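Local coordinates for protein coronin (Toxoplasma gondii, PDB 4OZU) that probably binds actin filaments, as coronins do, and is represented here by its WD40 beta-propeller domain, at residues 58-63 / 111-116. Sequence-based numbering, arbitrary orientation.
Sequences LGILRL and EEVTGT
Val113 lays its CG1 methyl against the CG2 methyl of Ile60, with 4.2 Å between the two carbons; this valine carries the contact between the loop 111-116 and the strand 58-62, touching Ile60 by its methyl and Arg62 by its carbonyl O. Ile60 presents its short branch: CG2 stands anti to the backbone N because CG1 is at chi1 -61°, and the longer CG1-CD1 arm runs away from the loop to pack within the blade. CB and CG1 of Val113 face the strand. Ala73 and Tyr45 from the neighbouring strands receive Val113 as well, so the valine covers several strands at once.

A second contact involves Arg62, whose CD methylene passes 4.3 Å from the carbonyl O of Val113. The polar end is engaged elsewhere: the bend at chi3 (62°) folds the guanidinium back from the loop, leaving CD as the part nearest Val113; NH1 is in a salt bridge with Asp65 and NH2 in one with Glu44.

Within the loop, Thr114 points its CB away from the strand. Its OG1 accepts a hydrogen bond from the backbone N of Thr116 at 3.2 Å, an ST turn that shapes the chain beyond Val113, while the backbone N of Thr114 bonds to Thr117 OG1.

The loop leaves strand 104-108 of the next sheet and passes over strand 58-62, and the chain then adds strand 118-119 parallel to strand 73-75. In this WD40 beta-propeller, an excursion between two strands of one blade thus reaches across to the preceding blade, lending it a short edge strand and packing Val113 on it.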
loop_
_atom_site.group_PDB
_atom_site.type_symbol
_atom_site.label_atom_id
_atom_site.label_comp_id
_atom_site.label_asym_id
_atom_site.label_seq_id
_atom_site.Cartn_x
_atom_site.Cartn_y
_atom_site.Cartn_z
ATOM N N LEU A 58 -9.645 -5.311 -14.398
ATOM C CA LEU A 58 -9.862 -4.712 -13.098
ATOM C C LEU A 58 -11.337 -4.374 -12.943
ATOM O O LEU A 58 -11.920 -3.719 -13.806
ATOM C CB LEU A 58 -9.008 -3.455 -12.964
ATOM C CG LEU A 58 -8.529 -3.001 -11.591
ATOM C CD1 LEU A 58 -7.712 -4.075 -10.890
ATOM C CD2 LEU A 58 -7.710 -1.735 -11.772
ATOM N N GLY A 59 -11.945 -4.850 -11.861
ATOM C CA GLY A 59 -13.273 -4.408 -11.489
ATOM C C GLY A 59 -13.144 -3.128 -10.687
ATOM O O GLY A 59 -12.276 -3.031 -9.818
ATOM N N ILE A 60 -13.986 -2.145 -10.996
ATOM C CA ILE A 60 -13.997 -0.877 -10.276
ATOM C C ILE A 60 -15.356 -0.676 -9.610
ATOM O O ILE A 60 -16.382 -0.517 -10.282
ATOM C CB ILE A 60 -13.672 0.319 -11.211
ATOM C CG1 ILE A 60 -12.276 0.168 -11.819
ATOM C CG2 ILE A 60 -13.768 1.643 -10.456
ATOM C CD1 ILE A 60 -11.138 0.197 -10.811
ATOM N N LEU A 61 -15.344 -0.702 -8.279
ATOM C CA LEU A 61 -16.547 -0.544 -7.469
ATOM C C LEU A 61 -16.519 0.804 -6.778
ATOM O O LEU A 61 -15.445 1.335 -6.503
ATOM C CB LEU A 61 -16.644 -1.644 -6.409
ATOM C CG LEU A 61 -16.885 -3.093 -6.829
ATOM C CD1 LEU A 61 -15.694 -3.680 -7.567
ATOM C CD2 LEU A 61 -17.202 -3.916 -5.593
ATOM N N ARG A 62 -17.689 1.354 -6.483
ATOM C CA ARG A 62 -17.752 2.524 -5.620
ATOM C C ARG A 62 -17.757 2.070 -4.166
ATOM O O ARG A 62 -18.535 1.200 -3.778
ATOM C CB ARG A 62 -18.983 3.374 -5.931
ATOM C CG ARG A 62 -18.921 4.035 -7.303
ATOM C CD ARG A 62 -19.973 5.123 -7.479
ATOM N NE ARG A 62 -19.783 6.221 -6.531
ATOM C CZ ARG A 62 -20.526 6.434 -5.445
ATOM N NH1 ARG A 62 -21.545 5.635 -5.143
ATOM N NH2 ARG A 62 -20.252 7.464 -4.655
ATOM N N LEU A 63 -16.866 2.662 -3.372
ATOM C CA LEU A 63 -16.733 2.344 -1.956
ATOM C C LEU A 63 -18.073 2.449 -1.224
ATOM O O LEU A 63 -18.388 1.630 -0.362
ATOM C CB LEU A 63 -15.696 3.277 -1.321
ATOM C CG LEU A 63 -15.296 3.057 0.135
ATOM C CD1 LEU A 63 -14.633 1.716 0.321
ATOM C CD2 LEU A 63 -14.367 4.172 0.580
ATOM N N GLU A 111 -15.910 10.803 -15.309
ATOM C CA GLU A 111 -16.497 11.536 -14.191
ATOM C C GLU A 111 -17.514 10.666 -13.457
ATOM O O GLU A 111 -17.504 10.585 -12.228
ATOM C CB GLU A 111 -17.164 12.826 -14.674
ATOM C CG GLU A 111 -16.444 14.096 -14.239
ATOM C CD GLU A 111 -17.295 15.345 -14.417
ATOM O OE1 GLU A 111 -18.474 15.331 -14.004
ATOM O OE2 GLU A 111 -16.785 16.342 -14.971
ATOM N N GLU A 112 -18.381 10.014 -14.227
ATOM C CA GLU A 112 -19.398 9.118 -13.681
ATOM C C GLU A 112 -19.076 7.664 -14.015
ATOM O O GLU A 112 -19.097 7.268 -15.179
ATOM C CB GLU A 112 -20.781 9.485 -14.227
ATOM C CG GLU A 112 -21.242 10.886 -13.855
ATOM C CD GLU A 112 -22.418 11.356 -14.692
ATOM O OE1 GLU A 112 -23.254 10.510 -15.079
ATOM O OE2 GLU A 112 -22.504 12.571 -14.971
ATOM N N VAL A 113 -18.779 6.879 -12.985
ATOM C CA VAL A 113 -18.474 5.460 -13.148
ATOM C C VAL A 113 -19.712 4.616 -12.861
ATOM O O VAL A 113 -20.208 4.595 -11.732
ATOM C CB VAL A 113 -17.331 5.024 -12.214
ATOM C CG1 VAL A 113 -17.088 3.527 -12.308
ATOM C CG2 VAL A 113 -16.058 5.786 -12.552
ATOM N N THR A 114 -20.204 3.923 -13.884
ATOM C CA THR A 114 -21.376 3.062 -13.750
ATOM C C THR A 114 -21.021 1.624 -14.107
ATOM O O THR A 114 -19.883 1.331 -14.462
ATOM C CB THR A 114 -22.533 3.525 -14.653
ATOM O OG1 THR A 114 -22.250 3.175 -16.013
ATOM C CG2 THR A 114 -22.741 5.029 -14.543
ATOM N N GLY A 115 -22.010 0.738 -14.033
ATOM C CA GLY A 115 -21.808 -0.668 -14.338
ATOM C C GLY A 115 -21.542 -0.936 -15.807
ATOM O O GLY A 115 -21.142 -2.041 -16.170
ATOM N N THR A 116 -21.757 0.074 -16.650
ATOM C CA THR A 116 -21.535 -0.057 -18.092
ATOM C C THR A 116 -20.259 0.660 -18.538
ATOM O O THR A 116 -19.936 0.690 -19.726
ATOM C CB THR A 116 -22.728 0.500 -18.898
ATOM O OG1 THR A 116 -22.869 1.905 -18.652
ATOM C CG2 THR A 116 -24.001 -0.211 -18.505
#